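Coenzyme f420-dependent n5,n10-methylenetetrahydromethanopterin reductase (Methanopyrus kandleri, PDB 1EZW) catalyses the reversible, coenzyme F420-dependent reduction of methylene-tetrahydromethanopterin to methyl-tetrahydromethanopterin, a step of methanogenesis from carbon dioxide. Local coordinates at residues N199-V205 with E262-I266; I224-T230 with V319-G325; F232-K236 with K334-V339; A241-K246 with I295-A301; V307-E312 with E342-F347. All coordinates share one frame; numbering follows the deposited sequence.

Contact 1 of 5, residues N199-V205 with E262-I266; sequences NPKDFEV and ERHGI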
# COMPACT_ATOMS: atom_id res chain seq x y z
N ASN A 199 0.95 11.85 -35.30
CA ASN A 199 0.95 12.97 -36.26
C ASN A 199 -0.47 13.35 -36.74
O ASN A 199 -1.34 12.50 -36.86
CB ASN A 199 1.88 12.53 -37.41
CG ASN A 199 2.11 13.62 -38.46
OD1 ASN A 199 1.23 13.91 -39.28
ND2 ASN A 199 3.29 14.22 -38.43
N PRO A 200 -0.73 14.65 -36.97
CA PRO A 200 -2.04 15.10 -37.42
C PRO A 200 -2.59 14.34 -38.63
O PRO A 200 -3.80 14.09 -38.68
CB PRO A 200 -1.81 16.59 -37.72
CG PRO A 200 -0.78 16.95 -36.64
CD PRO A 200 0.19 15.80 -36.85
N LYS A 201 -1.73 13.95 -39.57
CA LYS A 201 -2.20 13.25 -40.76
C LYS A 201 -2.85 11.91 -40.47
O LYS A 201 -3.76 11.47 -41.18
CB LYS A 201 -1.06 13.08 -41.77
CG LYS A 201 -0.68 14.43 -42.41
CD LYS A 201 0.23 14.26 -43.63
CE LYS A 201 1.65 13.93 -43.27
NZ LYS A 201 2.33 15.03 -42.54
N ASP A 202 -2.39 11.26 -39.40
CA ASP A 202 -2.97 9.98 -39.05
C ASP A 202 -4.38 10.19 -38.57
O ASP A 202 -5.27 9.39 -38.86
CB ASP A 202 -2.13 9.34 -37.93
CG ASP A 202 -0.70 9.16 -38.34
OD1 ASP A 202 -0.46 8.52 -39.39
OD2 ASP A 202 0.19 9.65 -37.62
N PHE A 203 -4.60 11.28 -37.83
CA PHE A 203 -5.92 11.55 -37.31
C PHE A 203 -6.87 12.14 -38.34
O PHE A 203 -8.08 12.01 -38.21
CB PHE A 203 -5.83 12.39 -36.04
CG PHE A 203 -5.18 11.61 -34.90
CD1 PHE A 203 -3.80 11.61 -34.72
CD2 PHE A 203 -5.97 10.74 -34.13
CE1 PHE A 203 -3.19 10.74 -33.81
CE2 PHE A 203 -5.37 9.86 -33.21
CZ PHE A 203 -3.99 9.86 -33.06
N GLU A 204 -6.32 12.78 -39.36
CA GLU A 204 -7.19 13.32 -40.41
C GLU A 204 -7.82 12.14 -41.14
O GLU A 204 -8.91 12.24 -41.70
CB GLU A 204 -6.37 14.21 -41.35
CG GLU A 204 -5.95 15.48 -40.62
CD GLU A 204 -4.91 16.31 -41.35
OE1 GLU A 204 -4.25 15.79 -42.26
OE2 GLU A 204 -4.72 17.50 -40.97
N VAL A 205 -7.13 11.00 -41.13
CA VAL A 205 -7.61 9.79 -41.76
C VAL A 205 -8.51 9.03 -40.77
O VAL A 205 -9.62 8.61 -41.10
CB VAL A 205 -6.43 8.87 -42.14
CG1 VAL A 205 -6.93 7.45 -42.46
CG2 VAL A 205 -5.68 9.46 -43.34
N GLU A 262 3.86 5.95 -47.02
CA GLU A 262 3.52 6.82 -48.13
C GLU A 262 2.92 8.11 -47.60
O GLU A 262 3.28 9.21 -48.04
CB GLU A 262 2.52 6.13 -49.06
CG GLU A 262 2.07 7.00 -50.22
CD GLU A 262 1.01 6.32 -51.09
OE1 GLU A 262 -0.06 5.95 -50.55
OE2 GLU A 262 1.24 6.18 -52.30
N ARG A 263 1.98 7.97 -46.67
CA ARG A 263 1.31 9.12 -46.05
C ARG A 263 2.29 10.16 -45.49
O ARG A 263 2.06 11.36 -45.59
CB ARG A 263 0.41 8.62 -44.89
CG ARG A 263 -0.22 9.71 -44.00
CD ARG A 263 -0.91 9.06 -42.78
NE ARG A 263 -1.94 8.13 -43.20
CZ ARG A 263 -2.46 7.17 -42.45
NH1 ARG A 263 -3.40 6.38 -42.96
NH2 ARG A 263 -2.06 6.97 -41.19
N HIS A 264 3.39 9.68 -44.92
CA HIS A 264 4.36 10.56 -44.29
C HIS A 264 5.58 10.83 -45.16
O HIS A 264 6.57 11.38 -44.70
CB HIS A 264 4.76 9.96 -42.91
CG HIS A 264 3.62 9.93 -41.92
ND1 HIS A 264 3.11 11.08 -41.35
CD2 HIS A 264 2.83 8.92 -41.51
CE1 HIS A 264 2.04 10.77 -40.63
NE2 HIS A 264 1.85 9.46 -40.71
N GLY A 265 5.48 10.44 -46.43
CA GLY A 265 6.56 10.65 -47.38
C GLY A 265 7.88 10.09 -46.91
O GLY A 265 8.93 10.71 -47.08
N ILE A 266 7.82 8.90 -46.33
CA ILE A 266 9.02 8.27 -45.80
C ILE A 266 9.91 7.60 -46.85
O ILE A 266 9.42 6.96 -47.77
CB ILE A 266 8.67 7.22 -44.73
CG1 ILE A 266 7.94 7.90 -43.57
CG2 ILE A 266 9.92 6.54 -44.22
CD1 ILE A 266 8.77 8.97 -42.84
O HOH W 1 4.44 13.50 -41.79
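D202 and H264 meet in the tight half of this contact, where the start of helix 200-216 faces the end of helix 258-263. H264 NE2 donates to D202 OD1 at 2.8 Å, with an N-H...O angle of 163°. D202 OD1 lies in the ring plane of H264, while the N-H comes from the syn side, tilted 30° from the carboxylate plane. R263 NH2 meets the same D202 OD1 at its anti lone pair, 2.9 Å away, in a salt bridge. N199 OD1 sits at the edge of the H264 ring, 3.5 Å from H264 CE1, and caps its own helix by accepting from K201 N. N199 and D202 form a capping box; its return bond, N199 N to D202 OD2, is weak. F298 packs edge-to-face with the H264 ring.

The solvent side is looser. V205 CG2 lies over one face of the R263 guanidinium, and V205 CG1 is 3.7 Å from R263 NH1. The bend at chi3 (-75°) lays K201 CE 3.5 Å from R263 O. The bend at chi4 directs K201 NZ, which donates to a water bonded to H264 ND1.

Two donors grip one carboxylate oxygen. D202 would tend to favour a protonated H264, while K201 and R263 would probably oppose it.

Contact 2 of 5, residues I224-T230 with V319-G325; sequences IDVAAYT and VTQVVVG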
# COMPACT_ATOMS: atom_id res chain seq x y z
N ILE A 224 -16.86 10.93 -27.87
CA ILE A 224 -15.74 10.02 -27.95
C ILE A 224 -14.40 10.68 -27.68
O ILE A 224 -14.06 11.71 -28.25
CB ILE A 224 -15.74 9.35 -29.34
CG1 ILE A 224 -17.11 8.66 -29.52
CG2 ILE A 224 -14.60 8.33 -29.45
CD1 ILE A 224 -17.36 8.13 -30.87
N ASP A 225 -13.67 10.10 -26.73
CA ASP A 225 -12.35 10.61 -26.39
C ASP A 225 -11.36 9.99 -27.37
O ASP A 225 -11.06 8.79 -27.31
CB ASP A 225 -12.02 10.23 -24.92
CG ASP A 225 -10.73 10.86 -24.40
OD1 ASP A 225 -10.32 11.91 -24.94
OD2 ASP A 225 -10.14 10.34 -23.43
N VAL A 226 -10.85 10.79 -28.32
CA VAL A 226 -9.88 10.29 -29.29
C VAL A 226 -8.49 10.44 -28.68
O VAL A 226 -7.96 11.55 -28.57
CB VAL A 226 -9.97 11.09 -30.63
CG1 VAL A 226 -8.97 10.57 -31.63
CG2 VAL A 226 -11.37 10.91 -31.22
N ALA A 227 -7.91 9.31 -28.30
CA ALA A 227 -6.61 9.30 -27.62
C ALA A 227 -5.47 8.90 -28.50
O ALA A 227 -5.49 7.84 -29.14
CB ALA A 227 -6.69 8.35 -26.41
N ALA A 228 -4.46 9.77 -28.58
CA ALA A 228 -3.30 9.46 -29.37
C ALA A 228 -2.26 8.76 -28.51
O ALA A 228 -1.77 9.36 -27.56
CB ALA A 228 -2.69 10.77 -29.93
N TYR A 229 -1.98 7.50 -28.81
CA TYR A 229 -0.96 6.74 -28.08
C TYR A 229 0.32 7.10 -28.84
O TYR A 229 0.64 6.50 -29.87
CB TYR A 229 -1.28 5.24 -28.18
CG TYR A 229 -1.86 4.59 -26.91
CD1 TYR A 229 -2.56 5.34 -25.97
CD2 TYR A 229 -1.74 3.22 -26.71
CE1 TYR A 229 -3.14 4.72 -24.83
CE2 TYR A 229 -2.31 2.60 -25.60
CZ TYR A 229 -3.01 3.35 -24.67
OH TYR A 229 -3.60 2.70 -23.59
N THR A 230 1.07 8.07 -28.31
CA THR A 230 2.27 8.57 -28.98
C THR A 230 3.63 8.06 -28.56
O THR A 230 3.79 7.42 -27.51
CB THR A 230 2.36 10.11 -28.81
OG1 THR A 230 2.80 10.43 -27.47
CG2 THR A 230 0.99 10.77 -29.05
N VAL A 319 -7.73 15.04 -31.95
CA VAL A 319 -7.24 14.34 -30.75
C VAL A 319 -7.76 15.07 -29.50
O VAL A 319 -7.76 16.32 -29.46
CB VAL A 319 -5.70 14.33 -30.72
CG1 VAL A 319 -5.20 13.75 -29.35
CG2 VAL A 319 -5.16 13.49 -31.91
N THR A 320 -8.21 14.33 -28.48
CA THR A 320 -8.67 14.96 -27.26
C THR A 320 -7.88 14.46 -26.03
O THR A 320 -7.85 15.11 -25.02
CB THR A 320 -10.20 14.80 -27.02
OG1 THR A 320 -10.57 13.41 -27.10
CG2 THR A 320 -10.96 15.58 -28.10
N GLN A 321 -7.21 13.30 -26.16
CA GLN A 321 -6.36 12.80 -25.05
C GLN A 321 -4.99 12.54 -25.64
O GLN A 321 -4.84 11.76 -26.57
CB GLN A 321 -6.88 11.48 -24.40
CG GLN A 321 -5.88 10.99 -23.31
CD GLN A 321 -6.29 9.71 -22.57
OE1 GLN A 321 -5.41 9.01 -22.00
NE2 GLN A 321 -7.59 9.40 -22.54
N VAL A 322 -3.97 13.24 -25.13
CA VAL A 322 -2.62 13.03 -25.64
C VAL A 322 -1.94 12.04 -24.69
O VAL A 322 -1.74 12.36 -23.53
CB VAL A 322 -1.83 14.34 -25.65
CG1 VAL A 322 -0.42 14.08 -26.10
CG2 VAL A 322 -2.51 15.33 -26.64
N VAL A 323 -1.62 10.84 -25.17
CA VAL A 323 -0.99 9.85 -24.29
C VAL A 323 0.50 9.86 -24.53
O VAL A 323 0.97 9.50 -25.59
CB VAL A 323 -1.53 8.42 -24.51
CG1 VAL A 323 -0.88 7.47 -23.48
CG2 VAL A 323 -3.10 8.41 -24.32
N VAL A 324 1.23 10.25 -23.49
CA VAL A 324 2.67 10.31 -23.56
C VAL A 324 3.19 8.89 -23.40
O VAL A 324 2.98 8.27 -22.36
CB VAL A 324 3.18 11.18 -22.39
CG1 VAL A 324 4.69 11.07 -22.25
CG2 VAL A 324 2.71 12.64 -22.58
N GLY A 325 3.87 8.39 -24.42
CA GLY A 325 4.41 7.04 -24.40
C GLY A 325 5.90 7.03 -24.65
O GLY A 325 6.50 8.09 -24.93
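Two neighbouring parallel strands of the (beta/alpha)8 barrel, 225-229 and 321-324, meet here. V226 O accepts from T320 N, in the carbonyl plane at 2.8 Å, and Q321 N, which lies above that plane. A228 N donates to Q321 O at 2.9 Å, nearly along the C=O axis. At one end V323 O takes two donors from one residue, T230 N and T230 OG1.

D225 holds the other end. Its CG is anti to the backbone N (chi1 -173°), which turns the carboxylate to the neighbouring strand. T320 OG1 donates to the anti lone pair of D225 OD1 at 2.6 Å. Q321 NE2 donates to D225 OD2 at 2.9 Å, on the syn side but 29° out of the carboxylate plane. Y174 OH also bonds D225 OD2. With an alanine at D225, T320 OG1 and Q321 NE2 would probably lose their acceptor, leaving the Q321 amide held through OE1 by W35 NE1.

A227, Y229, Q321 and V323 share one face of the sheet. V323 CG2 meets the Y229 ring at its edge, 3.5 Å from Y229 CD1. On the other face F203 of helix 200-216 packs on A228. Strands inside and helices outside are typical of a TIM barrel.

Contact 3 of 5, residues F232-K236 with K334-V339; sequences FSIDK and KAIELV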
# COMPACT_ATOMS: atom_id res chain seq x y z
N PHE A 232 6.71 9.73 -27.48
CA PHE A 232 6.84 11.10 -27.00
C PHE A 232 8.19 11.33 -26.37
O PHE A 232 8.68 10.46 -25.63
CB PHE A 232 5.72 11.30 -25.95
CG PHE A 232 5.49 12.70 -25.53
CD1 PHE A 232 4.41 13.41 -26.04
CD2 PHE A 232 6.27 13.27 -24.53
CE1 PHE A 232 4.09 14.68 -25.54
CE2 PHE A 232 5.97 14.55 -24.03
CZ PHE A 232 4.89 15.25 -24.53
N SER A 233 8.79 12.49 -26.64
CA SER A 233 10.09 12.76 -26.01
C SER A 233 10.28 14.24 -25.78
O SER A 233 10.31 15.03 -26.74
CB SER A 233 11.24 12.19 -26.84
OG SER A 233 12.46 12.20 -26.07
N ILE A 234 10.41 14.63 -24.51
CA ILE A 234 10.54 16.03 -24.18
C ILE A 234 11.74 16.28 -23.26
O ILE A 234 12.01 15.50 -22.34
CB ILE A 234 9.23 16.56 -23.55
CG1 ILE A 234 9.23 18.09 -23.51
CG2 ILE A 234 9.04 15.94 -22.11
CD1 ILE A 234 7.96 18.71 -22.94
N ASP A 235 12.45 17.37 -23.53
CA ASP A 235 13.63 17.73 -22.73
C ASP A 235 13.87 19.22 -22.96
O ASP A 235 13.47 19.75 -24.00
CB ASP A 235 14.82 16.90 -23.21
CG ASP A 235 16.04 17.02 -22.29
OD1 ASP A 235 16.73 18.07 -22.30
OD2 ASP A 235 16.30 16.03 -21.54
N LYS A 236 14.48 19.91 -22.01
CA LYS A 236 14.76 21.33 -22.23
C LYS A 236 15.76 21.47 -23.39
O LYS A 236 15.85 22.52 -24.01
CB LYS A 236 15.30 21.97 -20.95
CG LYS A 236 16.54 21.29 -20.41
CD LYS A 236 16.95 21.87 -19.05
CE LYS A 236 18.29 21.29 -18.58
NZ LYS A 236 18.24 19.80 -18.56
N LYS A 334 11.85 13.41 -15.04
CA LYS A 334 12.03 14.83 -15.35
C LYS A 334 11.14 15.21 -16.53
O LYS A 334 10.64 16.32 -16.59
CB LYS A 334 13.48 15.15 -15.72
CG LYS A 334 14.50 15.01 -14.61
CD LYS A 334 15.90 14.90 -15.29
CE LYS A 334 16.08 15.93 -16.44
NZ LYS A 334 17.21 15.59 -17.36
N ALA A 335 10.96 14.27 -17.45
CA ALA A 335 10.12 14.50 -18.65
C ALA A 335 8.66 14.70 -18.25
O ALA A 335 7.95 15.61 -18.71
CB ALA A 335 10.28 13.34 -19.63
N ILE A 336 8.17 13.84 -17.36
CA ILE A 336 6.81 13.99 -16.91
C ILE A 336 6.60 15.35 -16.24
O ILE A 336 5.58 16.00 -16.43
CB ILE A 336 6.46 12.83 -15.90
CG1 ILE A 336 6.44 11.51 -16.67
CG2 ILE A 336 5.12 13.12 -15.18
CD1 ILE A 336 6.44 10.24 -15.76
N GLU A 337 7.57 15.76 -15.43
CA GLU A 337 7.48 17.04 -14.73
C GLU A 337 7.52 18.20 -15.73
O GLU A 337 6.82 19.20 -15.56
CB GLU A 337 8.62 17.14 -13.70
CG GLU A 337 8.41 16.16 -12.54
CD GLU A 337 9.51 16.21 -11.52
OE1 GLU A 337 10.70 16.36 -11.93
OE2 GLU A 337 9.20 16.07 -10.33
N LEU A 338 8.34 18.06 -16.77
CA LEU A 338 8.44 19.12 -17.79
C LEU A 338 7.08 19.22 -18.50
O LEU A 338 6.57 20.32 -18.78
CB LEU A 338 9.61 18.78 -18.72
CG LEU A 338 10.08 19.88 -19.66
CD1 LEU A 338 10.28 21.19 -18.87
CD2 LEU A 338 11.34 19.41 -20.35
N VAL A 339 6.43 18.10 -18.76
CA VAL A 339 5.08 18.17 -19.34
C VAL A 339 4.11 18.87 -18.37
O VAL A 339 3.33 19.74 -18.76
CB VAL A 339 4.52 16.74 -19.69
CG1 VAL A 339 3.02 16.83 -20.13
CG2 VAL A 339 5.34 16.13 -20.78
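K334 and A335 begin the side of helix 332-342 that faces strand 232-234. This short strand lies outside the eight-stranded sheet of the TIM barrel and pairs in parallel with strand 300-302. Helix and strand run almost at right angles, 82° between their directions.

K334 stands at the exposed border. K334 NZ is 4.3 Å from D235 OD2, too far for a salt bridge, and K236 NZ is almost as near. The opposite charge of D235 may ease the meeting of the two lysines. D235 OD1 is held by D237 N.

A335 is small, and this lets the strand come close: the CA atoms of A335 and I234 are 5.8 Å apart. I234 CG2 rests 3.6 Å from A335 O and also touches A335 CB.

I336 points away from the strand and packs on helix 16-28. The next residue, E337, forms a salt bridge with K15 of a second subunit.

L338 points back to the strand. Its CG is anti to the backbone N (chi1 -167°), and L338 CD2 rests against the backbone between D235 and K236, 3.6 Å from K236 N. The same methyl touches I234 CG1.

V339 closes the row. V339 CG2 fits between I234 and F232. It lies 3.9 Å from I234 CG2 and 3.7 Å from F232 CE2, at an oblique approach to the ring.

Contact 4 of 5, residues A241-K246 with I295-A301; sequences AIEATK and IEAFSIA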
# COMPACT_ATOMS: atom_id res chain seq x y z
N ALA A 241 16.10 15.44 -26.63
CA ALA A 241 14.76 14.86 -26.71
C ALA A 241 14.63 14.06 -28.02
O ALA A 241 14.21 12.91 -28.02
CB ALA A 241 13.69 15.96 -26.66
N ILE A 242 15.03 14.68 -29.13
CA ILE A 242 14.92 14.01 -30.42
C ILE A 242 15.73 12.72 -30.50
O ILE A 242 15.29 11.71 -31.03
CB ILE A 242 15.35 14.97 -31.57
CG1 ILE A 242 14.36 16.13 -31.67
CG2 ILE A 242 15.51 14.18 -32.89
CD1 ILE A 242 14.87 17.34 -32.46
N GLU A 243 16.93 12.76 -29.94
CA GLU A 243 17.80 11.60 -29.98
C GLU A 243 17.16 10.41 -29.28
O GLU A 243 17.27 9.28 -29.74
CB GLU A 243 19.14 11.94 -29.32
CG GLU A 243 20.19 10.85 -29.47
CD GLU A 243 20.50 10.56 -30.93
OE1 GLU A 243 20.61 11.54 -31.70
OE2 GLU A 243 20.64 9.37 -31.29
N ALA A 244 16.51 10.68 -28.15
CA ALA A 244 15.88 9.62 -27.36
C ALA A 244 14.78 8.88 -28.11
O ALA A 244 14.45 7.73 -27.80
CB ALA A 244 15.33 10.22 -26.06
N THR A 245 14.18 9.52 -29.11
CA THR A 245 13.13 8.86 -29.86
C THR A 245 13.61 7.83 -30.86
O THR A 245 12.87 6.91 -31.20
CB THR A 245 12.27 9.84 -30.71
OG1 THR A 245 13.07 10.35 -31.78
CG2 THR A 245 11.74 10.99 -29.91
N LYS A 246 14.85 7.95 -31.33
CA LYS A 246 15.33 7.07 -32.40
C LYS A 246 15.09 5.58 -32.33
O LYS A 246 14.50 5.01 -33.26
CB LYS A 246 16.79 7.39 -32.72
CG LYS A 246 16.91 8.79 -33.33
CD LYS A 246 18.32 9.18 -33.75
CE LYS A 246 18.34 10.62 -34.24
NZ LYS A 246 19.71 11.12 -34.55
N ILE A 295 11.09 11.02 -37.66
CA ILE A 295 10.87 11.55 -36.32
C ILE A 295 9.63 12.45 -36.31
O ILE A 295 8.83 12.41 -35.38
CB ILE A 295 12.13 12.29 -35.83
CG1 ILE A 295 13.23 11.24 -35.60
CG2 ILE A 295 11.83 13.14 -34.59
CD1 ILE A 295 14.59 11.82 -35.28
N GLU A 296 9.46 13.27 -37.35
CA GLU A 296 8.29 14.15 -37.43
C GLU A 296 7.02 13.34 -37.65
O GLU A 296 5.94 13.67 -37.16
CB GLU A 296 8.50 15.14 -38.60
CG GLU A 296 7.44 16.22 -38.80
CD GLU A 296 6.09 15.69 -39.24
OE1 GLU A 296 6.03 14.66 -39.95
OE2 GLU A 296 5.08 16.34 -38.89
N ALA A 297 7.13 12.25 -38.40
CA ALA A 297 5.97 11.46 -38.67
C ALA A 297 5.51 10.58 -37.51
O ALA A 297 4.31 10.44 -37.26
CB ALA A 297 6.24 10.57 -39.87
N PHE A 298 6.49 10.03 -36.79
CA PHE A 298 6.15 9.04 -35.78
C PHE A 298 6.39 9.34 -34.32
O PHE A 298 6.38 8.42 -33.51
CB PHE A 298 6.85 7.73 -36.17
CG PHE A 298 6.53 7.27 -37.59
CD1 PHE A 298 7.54 7.14 -38.55
CD2 PHE A 298 5.21 7.02 -37.96
CE1 PHE A 298 7.22 6.77 -39.87
CE2 PHE A 298 4.88 6.65 -39.27
CZ PHE A 298 5.89 6.53 -40.23
N SER A 299 6.58 10.60 -33.98
CA SER A 299 6.80 10.95 -32.58
C SER A 299 6.48 12.42 -32.40
O SER A 299 6.32 13.18 -33.40
CB SER A 299 8.27 10.74 -32.17
OG SER A 299 9.12 11.79 -32.64
N ILE A 300 6.34 12.81 -31.14
CA ILE A 300 6.16 14.19 -30.75
C ILE A 300 7.43 14.38 -29.94
O ILE A 300 7.55 13.88 -28.81
CB ILE A 300 4.94 14.42 -29.86
CG1 ILE A 300 3.66 14.20 -30.66
CG2 ILE A 300 4.92 15.84 -29.33
CD1 ILE A 300 2.44 14.34 -29.78
N ALA A 301 8.40 15.08 -30.52
CA ALA A 301 9.67 15.26 -29.83
C ALA A 301 10.27 16.67 -29.88
O ALA A 301 10.16 17.37 -30.90
CB ALA A 301 10.70 14.25 -30.38
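I242 and I295 carry the apolar part of the contact between helix 238-254 and segment 295-301. Their side chains cross at about a right angle. I242 CG2 presses on I295 CD1 at 3.5 Å, tighter than a usual carbon contact. K246 adds its aliphatic chain: it is extended, and K246 CE lies 4.1 Å from I295 CD1.

The second close methyl pair is T245 CG2 with A301 CB, also at 3.5 Å. T245 CG2 touches S299 OG as well. A301 has only its CB to offer, and this leaves the helix close to the strand, with CA atoms of I242 and A301 5.4 Å apart.

No hydrogen bond crosses the contact; the hydroxyls bond within their own segments. T245 OG1 lies between the backbone N and the carbonyl carbon (chi1 68°). From there it donates to I242 O at 2.7 Å, in the carbonyl plane, and its methyl faces A301. I242 O also accepts from T245 N. S299 OG likewise turns back and donates to I295 O, four residues earlier, at 2.8 Å. Both hydroxyls thus have backbone acceptors where they meet hydrocarbon groups.

One charge pair lies at the border. K246 NZ forms a salt bridge with E243 OE1 at 3.0 Å.

S233 of strand 232-234 touches both T245 and A301. Helix 238-254 thus packs on the small parallel sheet of strands 232-234 and 300-302, an addition to the TIM barrel.

Contact 5 of 5, residues V307-E312 with E342-F347; sequences VVDKIE and EVIPHF. Unlike the reference sequence in segment 342-347: I344 (reference Leu).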
# COMPACT_ATOMS: atom_id res chain seq x y z
N VAL A 307 6.95 20.88 -28.53
CA VAL A 307 5.91 19.93 -28.14
C VAL A 307 4.55 20.58 -28.08
O VAL A 307 3.56 19.98 -28.53
CB VAL A 307 6.26 19.27 -26.77
CG1 VAL A 307 5.05 18.51 -26.20
CG2 VAL A 307 7.40 18.33 -26.99
N VAL A 308 4.47 21.77 -27.50
CA VAL A 308 3.21 22.45 -27.40
C VAL A 308 2.67 22.71 -28.82
O VAL A 308 1.49 22.50 -29.08
CB VAL A 308 3.36 23.78 -26.61
CG1 VAL A 308 2.14 24.68 -26.82
CG2 VAL A 308 3.48 23.44 -25.10
N ASP A 309 3.54 23.16 -29.72
CA ASP A 309 3.12 23.42 -31.11
C ASP A 309 2.56 22.16 -31.78
O ASP A 309 1.54 22.22 -32.50
CB ASP A 309 4.29 23.94 -31.93
CG ASP A 309 4.65 25.38 -31.60
OD1 ASP A 309 5.76 25.79 -31.99
OD2 ASP A 309 3.82 26.10 -30.99
N LYS A 310 3.23 21.03 -31.57
CA LYS A 310 2.79 19.77 -32.14
C LYS A 310 1.46 19.32 -31.54
O LYS A 310 0.57 18.86 -32.26
CB LYS A 310 3.86 18.70 -31.97
CG LYS A 310 5.08 18.98 -32.86
CD LYS A 310 6.22 17.99 -32.58
CE LYS A 310 7.44 18.24 -33.47
NZ LYS A 310 7.16 17.82 -34.87
N ILE A 311 1.28 19.46 -30.24
CA ILE A 311 -0.00 19.08 -29.66
C ILE A 311 -1.12 19.98 -30.20
O ILE A 311 -2.22 19.51 -30.48
CB ILE A 311 0.06 19.14 -28.12
CG1 ILE A 311 1.03 18.05 -27.64
CG2 ILE A 311 -1.34 18.96 -27.53
CD1 ILE A 311 1.37 18.16 -26.15
N GLU A 312 -0.87 21.28 -30.36
CA GLU A 312 -1.92 22.12 -30.91
C GLU A 312 -2.42 21.56 -32.26
O GLU A 312 -3.63 21.53 -32.49
CB GLU A 312 -1.41 23.57 -31.10
CG GLU A 312 -0.99 24.24 -29.81
CD GLU A 312 -0.42 25.63 -30.02
OE1 GLU A 312 0.17 25.86 -31.10
OE2 GLU A 312 -0.54 26.46 -29.08
N GLU A 342 5.42 22.80 -18.18
CA GLU A 342 5.49 23.67 -19.37
C GLU A 342 4.65 23.28 -20.58
O GLU A 342 4.76 23.93 -21.66
CB GLU A 342 6.95 23.80 -19.80
CG GLU A 342 7.89 24.20 -18.65
CD GLU A 342 9.27 24.63 -19.12
OE1 GLU A 342 10.17 24.76 -18.25
OE2 GLU A 342 9.46 24.84 -20.34
N VAL A 343 3.85 22.22 -20.45
CA VAL A 343 3.01 21.82 -21.56
C VAL A 343 1.54 21.85 -21.16
O VAL A 343 0.75 22.59 -21.76
CB VAL A 343 3.37 20.39 -22.08
CG1 VAL A 343 2.39 19.97 -23.18
CG2 VAL A 343 4.81 20.37 -22.62
N ILE A 344 1.16 21.05 -20.16
CA ILE A 344 -0.24 21.00 -19.75
C ILE A 344 -0.89 22.36 -19.43
O ILE A 344 -2.02 22.60 -19.83
CB ILE A 344 -0.42 20.01 -18.55
CG1 ILE A 344 -0.11 18.60 -19.08
CG2 ILE A 344 -1.84 20.09 -17.96
CD1 ILE A 344 -0.18 17.48 -18.00
N PRO A 345 -0.19 23.27 -18.72
CA PRO A 345 -0.78 24.58 -18.41
C PRO A 345 -1.23 25.39 -19.66
O PRO A 345 -2.11 26.26 -19.56
CB PRO A 345 0.35 25.28 -17.64
CG PRO A 345 1.03 24.09 -16.93
CD PRO A 345 1.16 23.17 -18.13
N HIS A 346 -0.63 25.09 -20.81
CA HIS A 346 -0.98 25.77 -22.06
C HIS A 346 -2.28 25.25 -22.63
O HIS A 346 -2.83 25.82 -23.56
CB HIS A 346 0.10 25.59 -23.12
CG HIS A 346 1.37 26.31 -22.81
ND1 HIS A 346 1.47 27.69 -22.84
CD2 HIS A 346 2.59 25.86 -22.43
CE1 HIS A 346 2.70 28.05 -22.50
NE2 HIS A 346 3.40 26.96 -22.24
N PHE A 347 -2.77 24.14 -22.07
CA PHE A 347 -3.99 23.55 -22.55
C PHE A 347 -5.03 23.43 -21.45
O PHE A 347 -6.20 23.24 -21.75
CB PHE A 347 -3.72 22.17 -23.16
CG PHE A 347 -2.74 22.18 -24.29
CD1 PHE A 347 -1.38 21.95 -24.07
CD2 PHE A 347 -3.16 22.44 -25.58
CE1 PHE A 347 -0.47 22.00 -25.12
CE2 PHE A 347 -2.26 22.49 -26.63
CZ PHE A 347 -0.92 22.27 -26.41
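F347 CG is anti to the carbonyl carbon (chi1 -58°), and this sends the ring across to I311 and V308 on helix 304-316. I311 CG2 is anti to its backbone N and lies over one face of the ring. It makes a CH-pi contact, 4.0 Å from the ring centroid and 29° off the normal. V308 O and E312 CG approach the ring edge. V308 O is 3.6 Å from F347 CZ, and E312 CG is 3.8 Å from F347 CE2. In this way the C-terminal tail, beyond helix 332-342, packs against an outer helix of the TIM barrel. F6 of strand 5-10 touches both I311 and F347. With an alanine at F347, I311 CG2 would probably lose its aromatic cover and a gap would open beside V308 and E312. Earlier in the tail, V343 packs on the helix. V343 CG1 meets I311 CD1 at 3.6 Å. The V343 and V307 side chains cross at about a right angle, V343 CG2 4.0 Å from V307 CG1. V308 CG2 touches H346 CD2 at 3.7 Å.

How the contacts relate
Contact 1 opens first, at helix 200-216, and closes at 262-266. Contact 2 opens inside it at strand 225-229 and closes at strand 321-324, so the two cross; F203 packs on A228 and V319. Contact 3 opens at 232-236 and closes at 334-339, crossing contacts 1 and 2. Contact 4 joins 241-246 to 295-301. It is nested within the loops of contacts 2 and 3 and crosses contact 1, to which N199 ND2 and E296 O link it. Contact 5 opens at 307-312, after contact 4, and crosses contacts 2 and 3. The barrel strands, the small outer sheet, its helices and the C-terminal tail are thus tied together.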